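Local coordinates for Card1 endonuclease domain-containing protein (Vibrio cholerae, PDB 1XMX) that is of unknown function but belongs to the Card1-like family, whose endonuclease-type domain suggests a role in binding nucleic acid, at residues I62-I71 with L97-Y105; E183-L194 with Q212-L222. One frame throughout, in Å; residues are numbered along the deposited sequence.

Interaction 1: residues I62-I71 with L97-Y105; sequences IPAGSNTSAI and LRHRLLSAY
The imidazole of His99 turns its edge to the loop 62-67 and the first turn of helix 68-85, with Thr68 CG2 and the carbonyl oxygens of Gly65 and Ser66 lying near its plane; Leu97 CB lies in the plane at the edge as well, while Arg100 CG sits 3.6 Å above one face. Ile71 CD1 reaches the ring obliquely, 3.9 Å from His99 CD2. The guanidinium of Arg100 is also met at its edge, near the plane by Ala64 O and in the plane by water 1. Its NH2 makes only a weak bond to Ala64 O (3.4 Å, 146°); the stronger partner is Asp36, through a salt bridge. The arm is extended from CG to NE and runs past Ile62, whose CD1 packs 3.6 Å from Arg100 NE. Water 1 donates to Pro63 O and Gly65 O and accepts from Arg100 NE at 2.9 Å; water 2 bonds both Ala64 O and His99 NE2, the latter at 2.7 Å. Further along, the contact is mainly van der Waals: Ile71 CG2 lies against Ser103 CB, and Thr68 CB rests by Ser103 OG. That hydroxyl, anti to the carbonyl carbon (chi1 -59°), folds back and donates to His99 O at 2.8 Å. A magnesium ion lies about 6 Å from the His99 side chain. The contact joins the loop and first turn after strand 56-61 to the helix after strand 88-92, at the C-terminal ends of the parallel strands of a Rossmann-like sheet, where such folds commonly bind ligands, consistent with the CARF-type sensor domain of Card1 relatives.

Interaction 2: residues E183-L194 with Q212-L222; sequences ELGPGLATLNYL and QQGYRELNLLL. With FMT (formic acid), chain I.
Glu217 pushes its carboxylate into a kink of helix 183-194, where Pro186 and Gly187 lack the backbone bond to the preceding turn. Its OE1 accepts from Gly187 N at 3.0 Å (145°), although the exact position of the carboxylate is doubtful, since it is modelled too close to Glu183 O. The side chain is a knob among Leu184, Gly185, Pro186 and Gly187. Arg216 NH2 forms a salt bridge with OE2, though its hydrogen bond there is weak. Having no side chain, Gly187 lets the backbones come close: its CA is 4.3 Å from Leu218 CA, and the short helix axes pass 7.6 Å apart at -72°. Leu218 is itself a knob among Gly187, Thr190, Leu191 and Leu194. Its CG stands anti to the backbone N (chi1 -175°), which brings both methyls to the other helix: CD1 packs by Gly187 O and Leu191, CD2 against Thr190 CG2 (3.8 Å) and Leu194 CD1. Leu221 fits a further hole formed by Leu184, Gly187, Leu188 and Leu191; its CD2 is 3.9 Å from Leu184 CD1, and Trp177 closes over the same leucines. At the far end Gln212 NE2 approaches Tyr193 CE2 obliquely, while Gln212 OE1 is held by Ser209 N. The two helices appear to be the first and third of a winged-helix unit, completed by hairpin 231-240. The N-H groups at the start of helix 216-222 can hold a small anion, here a formate of probable crystallisation origin that accepts from Glu217 N (3.2 Å) and, weakly, from Leu218 N, and Glu217 OE1 appears to take the place of the helical acceptor for Gly187 N.

Interactions 1 and 2 lie on opposite sides of the chain's centre, their nearest atoms about 45 Å apart, and share no element. Both are partly buried and both involve helix starts, but they serve different folds. Residues 62-71 and 97-105 join a loop and first helical turns at the C-terminal ends of the parallel strands of a mixed sheet and bury a modest 354 Å². Residues 183-194 and 212-222 instead pack helix across helix, bury 695 Å² and interlock leucines as knobs in holes, with one direct carboxylate bond at a kink. Interaction 1 mixes buried aliphatic contacts with a water-bridged polar edge; interaction 2 is mainly a hydrophobic helix pair with a polar margin.

Interaction 1: residues I62-I71 with L97-Y105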
loop_
_atom_site.group_PDB
_atom_site.type_symbol
_atom_site.label_atom_id
_atom_site.label_comp_id
_atom_site.label_asym_id
_atom_site.label_seq_id
_atom_site.Cartn_x
_atom_site.Cartn_y
_atom_site.Cartn_z
ATOM N N ILE A 62 3.697 5.351 -30.319
ATOM C CA ILE A 62 3.660 4.416 -31.411
ATOM C C ILE A 62 2.234 4.320 -31.885
ATOM O O ILE A 62 1.306 4.719 -31.212
ATOM C CB ILE A 62 4.153 3.012 -31.023
ATOM C CG1 ILE A 62 3.641 2.655 -29.641
ATOM C CG2 ILE A 62 5.755 2.931 -31.039
ATOM C CD1 ILE A 62 3.454 1.143 -29.373
ATOM N N PRO A 63 2.052 3.759 -33.063
ATOM C CA PRO A 63 0.690 3.607 -33.483
ATOM C C PRO A 63 0.074 2.532 -32.602
ATOM O O PRO A 63 0.767 1.725 -31.998
ATOM C CB PRO A 63 0.821 3.192 -34.965
ATOM C CG PRO A 63 2.217 2.686 -35.145
ATOM C CD PRO A 63 3.049 3.226 -34.021
ATOM N N ALA A 64 -1.222 2.556 -32.481
ATOM C CA ALA A 64 -1.919 1.705 -31.505
ATOM C C ALA A 64 -2.300 0.289 -32.013
ATOM O O ALA A 64 -2.504 -0.611 -31.217
ATOM C CB ALA A 64 -3.159 2.455 -30.976
ATOM N N GLY A 65 -2.377 0.084 -33.319
ATOM C CA GLY A 65 -2.644 -1.246 -33.852
ATOM C C GLY A 65 -1.620 -2.307 -33.493
ATOM O O GLY A 65 -0.545 -2.027 -32.903
ATOM N N SER A 66 -1.944 -3.537 -33.842
ATOM C CA SER A 66 -1.095 -4.677 -33.544
ATOM C C SER A 66 -0.012 -4.919 -34.601
ATOM O O SER A 66 0.836 -5.774 -34.379
ATOM C CB SER A 66 -1.967 -5.926 -33.453
ATOM O OG SER A 66 -2.704 -6.067 -34.673
ATOM N N ASN A 67 -0.040 -4.192 -35.730
ATOM C CA ASN A 67 1.024 -4.255 -36.766
ATOM C C ASN A 67 2.399 -3.880 -36.210
ATOM O O ASN A 67 2.662 -2.712 -35.888
ATOM C CB ASN A 67 0.669 -3.422 -38.022
ATOM C CG ASN A 67 1.664 -3.626 -39.215
ATOM O OD1 ASN A 67 2.832 -3.995 -39.050
ATOM N ND2 ASN A 67 1.172 -3.353 -40.439
ATOM N N THR A 68 3.258 -4.909 -36.123
ATOM C CA THR A 68 4.566 -4.872 -35.481
ATOM C C THR A 68 5.673 -4.373 -36.446
ATOM O O THR A 68 6.673 -3.816 -35.992
ATOM C CB THR A 68 4.946 -6.278 -34.794
ATOM O OG1 THR A 68 5.051 -7.317 -35.782
ATOM C CG2 THR A 68 3.926 -6.709 -33.641
ATOM N N SER A 69 5.491 -4.512 -37.766
ATOM C CA SER A 69 6.447 -3.862 -38.673
ATOM C C SER A 69 6.283 -2.324 -38.658
ATOM O O SER A 69 7.255 -1.609 -38.792
ATOM C CB SER A 69 6.482 -4.485 -40.086
ATOM O OG SER A 69 5.451 -4.007 -40.931
ATOM N N ALA A 70 5.072 -1.830 -38.397
ATOM C CA ALA A 70 4.837 -0.383 -38.134
ATOM C C ALA A 70 5.379 0.077 -36.753
ATOM O O ALA A 70 5.975 1.149 -36.629
ATOM C CB ALA A 70 3.339 -0.030 -38.281
ATOM N N ILE A 71 5.171 -0.720 -35.709
ATOM C CA ILE A 71 5.827 -0.427 -34.410
ATOM C C ILE A 71 7.371 -0.401 -34.510
ATOM O O ILE A 71 8.017 0.567 -34.059
ATOM C CB ILE A 71 5.360 -1.409 -33.288
ATOM C CG1 ILE A 71 3.838 -1.366 -33.127
ATOM C CG2 ILE A 71 6.072 -1.100 -31.923
ATOM C CD1 ILE A 71 3.313 -2.477 -32.178
ATOM N N LEU A 97 2.892 -4.630 -23.333
ATOM C CA LEU A 97 2.345 -5.789 -24.098
ATOM C C LEU A 97 3.449 -6.510 -24.904
ATOM O O LEU A 97 4.396 -5.878 -25.411
ATOM C CB LEU A 97 1.183 -5.351 -24.997
ATOM C CG LEU A 97 -0.141 -4.909 -24.317
ATOM C CD1 LEU A 97 -1.140 -4.295 -25.315
ATOM C CD2 LEU A 97 -0.858 -5.994 -23.490
ATOM N N ARG A 98 3.362 -7.833 -25.006
ATOM C CA ARG A 98 4.516 -8.546 -25.566
ATOM C C ARG A 98 4.824 -8.199 -27.013
ATOM O O ARG A 98 5.970 -8.159 -27.364
ATOM C CB ARG A 98 4.486 -10.054 -25.241
ATOM C CG ARG A 98 4.642 -10.279 -23.710
ATOM C CD ARG A 98 4.089 -11.624 -23.241
ATOM N NE ARG A 98 4.227 -11.745 -21.782
ATOM C CZ ARG A 98 3.312 -11.327 -20.904
ATOM N NH1 ARG A 98 2.173 -10.766 -21.328
ATOM N NH2 ARG A 98 3.527 -11.471 -19.609
ATOM N N HIS A 99 3.815 -7.873 -27.828
ATOM C CA HIS A 99 4.065 -7.485 -29.199
ATOM C C HIS A 99 4.891 -6.214 -29.298
ATOM O O HIS A 99 5.822 -6.145 -30.061
ATOM C CB HIS A 99 2.773 -7.423 -30.067
ATOM C CG HIS A 99 1.874 -6.259 -29.770
ATOM N ND1 HIS A 99 1.441 -5.943 -28.495
ATOM C CD2 HIS A 99 1.246 -5.389 -30.601
ATOM C CE1 HIS A 99 0.641 -4.893 -28.552
ATOM N NE2 HIS A 99 0.496 -4.542 -29.816
ATOM N N ARG A 100 4.539 -5.203 -28.539
ATOM C CA ARG A 100 5.326 -3.970 -28.517
ATOM C C ARG A 100 6.691 -4.263 -27.870
ATOM O O ARG A 100 7.690 -3.733 -28.308
ATOM C CB ARG A 100 4.569 -2.898 -27.689
ATOM C CG ARG A 100 3.242 -2.445 -28.347
ATOM C CD ARG A 100 2.302 -1.708 -27.417
ATOM N NE ARG A 100 1.089 -1.248 -28.108
ATOM C CZ ARG A 100 0.032 -0.717 -27.484
ATOM N NH1 ARG A 100 0.017 -0.635 -26.163
ATOM N NH2 ARG A 100 -1.018 -0.303 -28.158
ATOM N N LEU A 101 6.708 -5.033 -26.775
ATOM C CA LEU A 101 7.973 -5.319 -26.041
ATOM C C LEU A 101 9.010 -5.940 -26.924
ATOM O O LEU A 101 10.140 -5.501 -26.933
ATOM C CB LEU A 101 7.771 -6.242 -24.822
ATOM C CG LEU A 101 8.983 -6.570 -23.942
ATOM C CD1 LEU A 101 9.380 -5.315 -23.131
ATOM C CD2 LEU A 101 8.692 -7.690 -22.949
ATOM N N LEU A 102 8.610 -6.978 -27.666
ATOM C CA LEU A 102 9.524 -7.698 -28.513
ATOM C C LEU A 102 9.907 -6.927 -29.780
ATOM O O LEU A 102 10.971 -7.160 -30.321
ATOM C CB LEU A 102 8.984 -9.079 -28.876
ATOM C CG LEU A 102 8.792 -9.970 -27.655
ATOM C CD1 LEU A 102 8.343 -11.317 -28.112
ATOM C CD2 LEU A 102 10.109 -10.059 -26.930
ATOM N N SER A 103 9.065 -6.002 -30.229
ATOM C CA SER A 103 9.439 -5.142 -31.345
ATOM C C SER A 103 10.542 -4.189 -30.883
ATOM O O SER A 103 11.541 -4.063 -31.557
ATOM C CB SER A 103 8.249 -4.313 -31.828
ATOM O OG SER A 103 7.196 -5.154 -32.245
ATOM N N ALA A 104 10.333 -3.517 -29.742
ATOM C CA ALA A 104 11.350 -2.657 -29.157
ATOM C C ALA A 104 12.628 -3.422 -28.849
ATOM O O ALA A 104 13.705 -2.891 -29.072
ATOM C CB ALA A 104 10.841 -1.992 -27.905
ATOM N N TYR A 105 12.509 -4.633 -28.285
ATOM C CA TYR A 105 13.702 -5.467 -28.018
ATOM C C TYR A 105 14.589 -5.676 -29.278
ATOM O O TYR A 105 15.869 -5.546 -29.215
ATOM C CB TYR A 105 13.319 -6.830 -27.414
ATOM C CG TYR A 105 14.531 -7.686 -26.994
ATOM C CD1 TYR A 105 15.208 -8.511 -27.898
ATOM C CD2 TYR A 105 15.009 -7.637 -25.695
ATOM C CE1 TYR A 105 16.351 -9.278 -27.496
ATOM C CE2 TYR A 105 16.117 -8.397 -25.304
ATOM C CZ TYR A 105 16.776 -9.207 -26.200
ATOM O OH TYR A 105 17.890 -9.938 -25.728
HETATM O O HOH W 1 0.609 -0.857 -30.913
HETATM O O HOH W 2 -1.687 -3.035 -30.360
#

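Interaction 2: residues E183-L194 with Q212-L222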
loop_
_atom_site.group_PDB
_atom_site.type_symbol
_atom_site.label_atom_id
_atom_site.label_comp_id
_atom_site.label_asym_id
_atom_site.label_seq_id
_atom_site.Cartn_x
_atom_site.Cartn_y
_atom_site.Cartn_z
ATOM N N GLU A 183 -11.329 -12.782 25.310
ATOM C CA GLU A 183 -11.803 -12.439 26.686
ATOM C C GLU A 183 -12.558 -11.108 26.720
ATOM O O GLU A 183 -13.516 -10.941 27.443
ATOM C CB GLU A 183 -10.607 -12.357 27.646
ATOM C CG GLU A 183 -10.947 -11.836 29.067
ATOM C CD GLU A 183 -9.698 -11.418 29.897
ATOM O OE1 GLU A 183 -8.548 -11.321 29.401
ATOM O OE2 GLU A 183 -9.898 -11.172 31.099
ATOM N N LEU A 184 -12.125 -10.170 25.887
ATOM C CA LEU A 184 -12.619 -8.809 25.932
ATOM C C LEU A 184 -13.701 -8.536 24.917
ATOM O O LEU A 184 -14.305 -7.472 24.933
ATOM C CB LEU A 184 -11.445 -7.833 25.736
ATOM C CG LEU A 184 -10.457 -7.834 26.922
ATOM C CD1 LEU A 184 -9.305 -6.785 26.743
ATOM C CD2 LEU A 184 -11.142 -7.579 28.186
ATOM N N GLY A 185 -13.950 -9.502 24.042
ATOM C CA GLY A 185 -14.938 -9.393 22.973
ATOM C C GLY A 185 -16.134 -8.515 23.294
ATOM O O GLY A 185 -16.169 -7.357 22.909
ATOM N N PRO A 186 -17.130 -9.071 24.015
ATOM C CA PRO A 186 -18.380 -8.405 24.425
ATOM C C PRO A 186 -18.203 -7.021 25.049
ATOM O O PRO A 186 -18.985 -6.118 24.795
ATOM C CB PRO A 186 -18.962 -9.375 25.460
ATOM C CG PRO A 186 -18.449 -10.715 24.979
ATOM C CD PRO A 186 -17.057 -10.462 24.500
ATOM N N GLY A 187 -17.199 -6.874 25.879
ATOM C CA GLY A 187 -16.940 -5.625 26.514
ATOM C C GLY A 187 -16.567 -4.516 25.549
ATOM O O GLY A 187 -16.885 -3.350 25.812
ATOM N N LEU A 188 -15.879 -4.868 24.446
ATOM C CA LEU A 188 -15.418 -3.864 23.509
ATOM C C LEU A 188 -16.545 -3.389 22.598
ATOM O O LEU A 188 -16.594 -2.205 22.222
ATOM C CB LEU A 188 -14.181 -4.329 22.729
ATOM C CG LEU A 188 -12.860 -4.038 23.458
ATOM C CD1 LEU A 188 -11.736 -4.824 22.876
ATOM C CD2 LEU A 188 -12.556 -2.537 23.499
ATOM N N ALA A 189 -17.445 -4.305 22.257
ATOM C CA ALA A 189 -18.731 -3.956 21.713
ATOM C C ALA A 189 -19.525 -2.928 22.556
ATOM O O ALA A 189 -20.113 -1.970 21.997
ATOM C CB ALA A 189 -19.577 -5.223 21.528
ATOM N N THR A 190 -19.578 -3.111 23.876
ATOM C CA THR A 190 -20.329 -2.142 24.684
ATOM C C THR A 190 -19.617 -0.801 24.722
ATOM O O THR A 190 -20.265 0.232 24.720
ATOM C CB THR A 190 -20.500 -2.615 26.114
ATOM O OG1 THR A 190 -21.019 -3.963 26.091
ATOM C CG2 THR A 190 -21.497 -1.664 26.883
ATOM N N LEU A 191 -18.282 -0.832 24.812
ATOM C CA LEU A 191 -17.449 0.376 24.779
ATOM C C LEU A 191 -17.589 1.113 23.441
ATOM O O LEU A 191 -17.707 2.356 23.396
ATOM C CB LEU A 191 -15.967 0.016 24.984
ATOM C CG LEU A 191 -15.098 1.257 25.228
ATOM C CD1 LEU A 191 -15.650 2.207 26.296
ATOM C CD2 LEU A 191 -13.651 0.895 25.530
ATOM N N ASN A 192 -17.582 0.336 22.354
ATOM C CA ASN A 192 -17.901 0.896 21.040
ATOM C C ASN A 192 -19.249 1.609 20.996
ATOM O O ASN A 192 -19.336 2.713 20.488
ATOM C CB ASN A 192 -17.856 -0.157 19.955
ATOM C CG ASN A 192 -18.419 0.354 18.651
ATOM O OD1 ASN A 192 -17.750 1.108 17.920
ATOM N ND2 ASN A 192 -19.643 -0.048 18.342
ATOM N N TYR A 193 -20.306 0.988 21.505
ATOM C CA TYR A 193 -21.614 1.681 21.599
ATOM C C TYR A 193 -21.552 2.997 22.448
ATOM O O TYR A 193 -22.073 4.031 22.028
ATOM C CB TYR A 193 -22.709 0.721 22.099
ATOM C CG TYR A 193 -23.944 1.449 22.577
ATOM C CD1 TYR A 193 -24.998 1.751 21.709
ATOM C CD2 TYR A 193 -24.039 1.878 23.902
ATOM C CE1 TYR A 193 -26.127 2.421 22.183
ATOM C CE2 TYR A 193 -25.131 2.579 24.358
ATOM C CZ TYR A 193 -26.160 2.834 23.505
ATOM O OH TYR A 193 -27.230 3.530 24.031
ATOM N N LEU A 194 -20.882 2.960 23.602
ATOM C CA LEU A 194 -20.666 4.158 24.430
ATOM C C LEU A 194 -19.862 5.238 23.690
ATOM O O LEU A 194 -20.252 6.401 23.666
ATOM C CB LEU A 194 -19.964 3.813 25.757
ATOM C CG LEU A 194 -20.709 2.880 26.752
ATOM C CD1 LEU A 194 -19.731 2.378 27.811
ATOM C CD2 LEU A 194 -21.857 3.570 27.461
ATOM N N GLN A 212 -25.177 -1.584 32.260
ATOM C CA GLN A 212 -23.811 -1.394 31.761
ATOM C C GLN A 212 -22.762 -1.302 32.867
ATOM O O GLN A 212 -21.607 -1.769 32.699
ATOM C CB GLN A 212 -23.717 -0.169 30.840
ATOM C CG GLN A 212 -24.348 -0.409 29.468
ATOM C CD GLN A 212 -24.623 0.879 28.723
ATOM O OE1 GLN A 212 -24.890 1.921 29.316
ATOM N NE2 GLN A 212 -24.531 0.823 27.423
ATOM N N GLN A 213 -23.143 -0.684 33.987
ATOM C CA GLN A 213 -22.237 -0.534 35.130
ATOM C C GLN A 213 -21.905 -1.863 35.813
ATOM O O GLN A 213 -20.874 -1.969 36.491
ATOM C CB GLN A 213 -22.823 0.438 36.168
ATOM C CG GLN A 213 -22.966 1.847 35.605
ATOM C CD GLN A 213 -23.549 2.825 36.601
ATOM O OE1 GLN A 213 -24.485 3.559 36.282
ATOM N NE2 GLN A 213 -23.012 2.834 37.806
ATOM N N GLY A 214 -22.753 -2.877 35.636
ATOM C CA GLY A 214 -22.471 -4.186 36.210
ATOM C C GLY A 214 -21.737 -5.148 35.256
ATOM O O GLY A 214 -21.430 -6.269 35.633
ATOM N N TYR A 215 -21.466 -4.741 34.020
ATOM C CA TYR A 215 -20.809 -5.647 33.063
ATOM C C TYR A 215 -19.340 -5.822 33.469
ATOM O O TYR A 215 -18.577 -4.855 33.529
ATOM C CB TYR A 215 -20.856 -5.162 31.584
ATOM C CG TYR A 215 -22.229 -5.121 30.918
ATOM C CD1 TYR A 215 -23.309 -5.897 31.385
ATOM C CD2 TYR A 215 -22.443 -4.318 29.807
ATOM C CE1 TYR A 215 -24.562 -5.840 30.770
ATOM C CE2 TYR A 215 -23.699 -4.263 29.177
ATOM C CZ TYR A 215 -24.749 -5.013 29.650
ATOM O OH TYR A 215 -25.990 -4.923 28.988
ATOM N N ARG A 216 -18.986 -7.074 33.721
ATOM C CA ARG A 216 -17.630 -7.533 34.026
ATOM C C ARG A 216 -16.525 -7.051 33.044
ATOM O O ARG A 216 -15.630 -6.311 33.432
ATOM C CB ARG A 216 -17.679 -9.064 34.117
ATOM C CG ARG A 216 -16.430 -9.757 34.597
ATOM C CD ARG A 216 -16.550 -11.298 34.526
ATOM N NE ARG A 216 -17.150 -11.796 33.277
ATOM C CZ ARG A 216 -16.464 -12.192 32.194
ATOM N NH1 ARG A 216 -15.129 -12.142 32.180
ATOM N NH2 ARG A 216 -17.112 -12.639 31.111
ATOM N N GLU A 217 -16.555 -7.478 31.787
ATOM C CA GLU A 217 -15.479 -7.106 30.836
ATOM C C GLU A 217 -15.403 -5.614 30.538
ATOM O O GLU A 217 -14.324 -5.064 30.393
ATOM C CB GLU A 217 -15.594 -7.878 29.529
ATOM C CG GLU A 217 -15.644 -9.371 29.685
ATOM C CD GLU A 217 -16.036 -10.016 28.387
ATOM O OE1 GLU A 217 -16.178 -9.249 27.404
ATOM O OE2 GLU A 217 -16.176 -11.268 28.320
ATOM N N LEU A 218 -16.549 -4.956 30.459
ATOM C CA LEU A 218 -16.577 -3.507 30.273
ATOM C C LEU A 218 -15.747 -2.812 31.349
ATOM O O LEU A 218 -14.986 -1.892 31.084
ATOM C CB LEU A 218 -18.026 -3.002 30.389
ATOM C CG LEU A 218 -18.184 -1.507 30.086
ATOM C CD1 LEU A 218 -17.520 -1.126 28.721
ATOM C CD2 LEU A 218 -19.627 -1.044 30.139
ATOM N N ASN A 219 -15.972 -3.207 32.581
ATOM C CA ASN A 219 -15.246 -2.633 33.715
ATOM C C ASN A 219 -13.720 -2.837 33.693
ATOM O O ASN A 219 -12.992 -1.958 34.093
ATOM C CB ASN A 219 -15.846 -3.153 34.998
ATOM C CG ASN A 219 -17.031 -2.309 35.447
ATOM O OD1 ASN A 219 -16.859 -1.203 35.955
ATOM N ND2 ASN A 219 -18.251 -2.827 35.236
ATOM N N LEU A 220 -13.271 -4.002 33.236
ATOM C CA LEU A 220 -11.879 -4.245 32.933
ATOM C C LEU A 220 -11.356 -3.158 31.950
ATOM O O LEU A 220 -10.304 -2.573 32.182
ATOM C CB LEU A 220 -11.706 -5.639 32.303
ATOM C CG LEU A 220 -12.003 -6.902 33.124
ATOM C CD1 LEU A 220 -11.511 -8.196 32.452
ATOM C CD2 LEU A 220 -11.388 -6.750 34.506
ATOM N N LEU A 221 -12.125 -2.889 30.889
ATOM C CA LEU A 221 -11.829 -1.860 29.893
ATOM C C LEU A 221 -11.886 -0.458 30.435
ATOM O O LEU A 221 -11.007 0.341 30.158
ATOM C CB LEU A 221 -12.754 -1.992 28.675
ATOM C CG LEU A 221 -12.725 -3.356 27.982
ATOM C CD1 LEU A 221 -13.905 -3.607 27.048
ATOM C CD2 LEU A 221 -11.382 -3.520 27.226
ATOM N N LEU A 222 -12.912 -0.127 31.185
ATOM C CA LEU A 222 -12.988 1.218 31.767
ATOM C C LEU A 222 -11.765 1.471 32.662
ATOM O O LEU A 222 -11.151 2.538 32.642
ATOM C CB LEU A 222 -14.264 1.384 32.605
ATOM C CG LEU A 222 -15.507 1.232 31.719
ATOM C CD1 LEU A 222 -16.749 1.484 32.476
ATOM C CD2 LEU A 222 -15.436 2.140 30.534
HETATM C C FMT I . -19.698 -7.711 29.771
HETATM O O1 FMT I . -19.172 -6.645 29.346
HETATM O O2 FMT I . -19.153 -8.673 30.381
#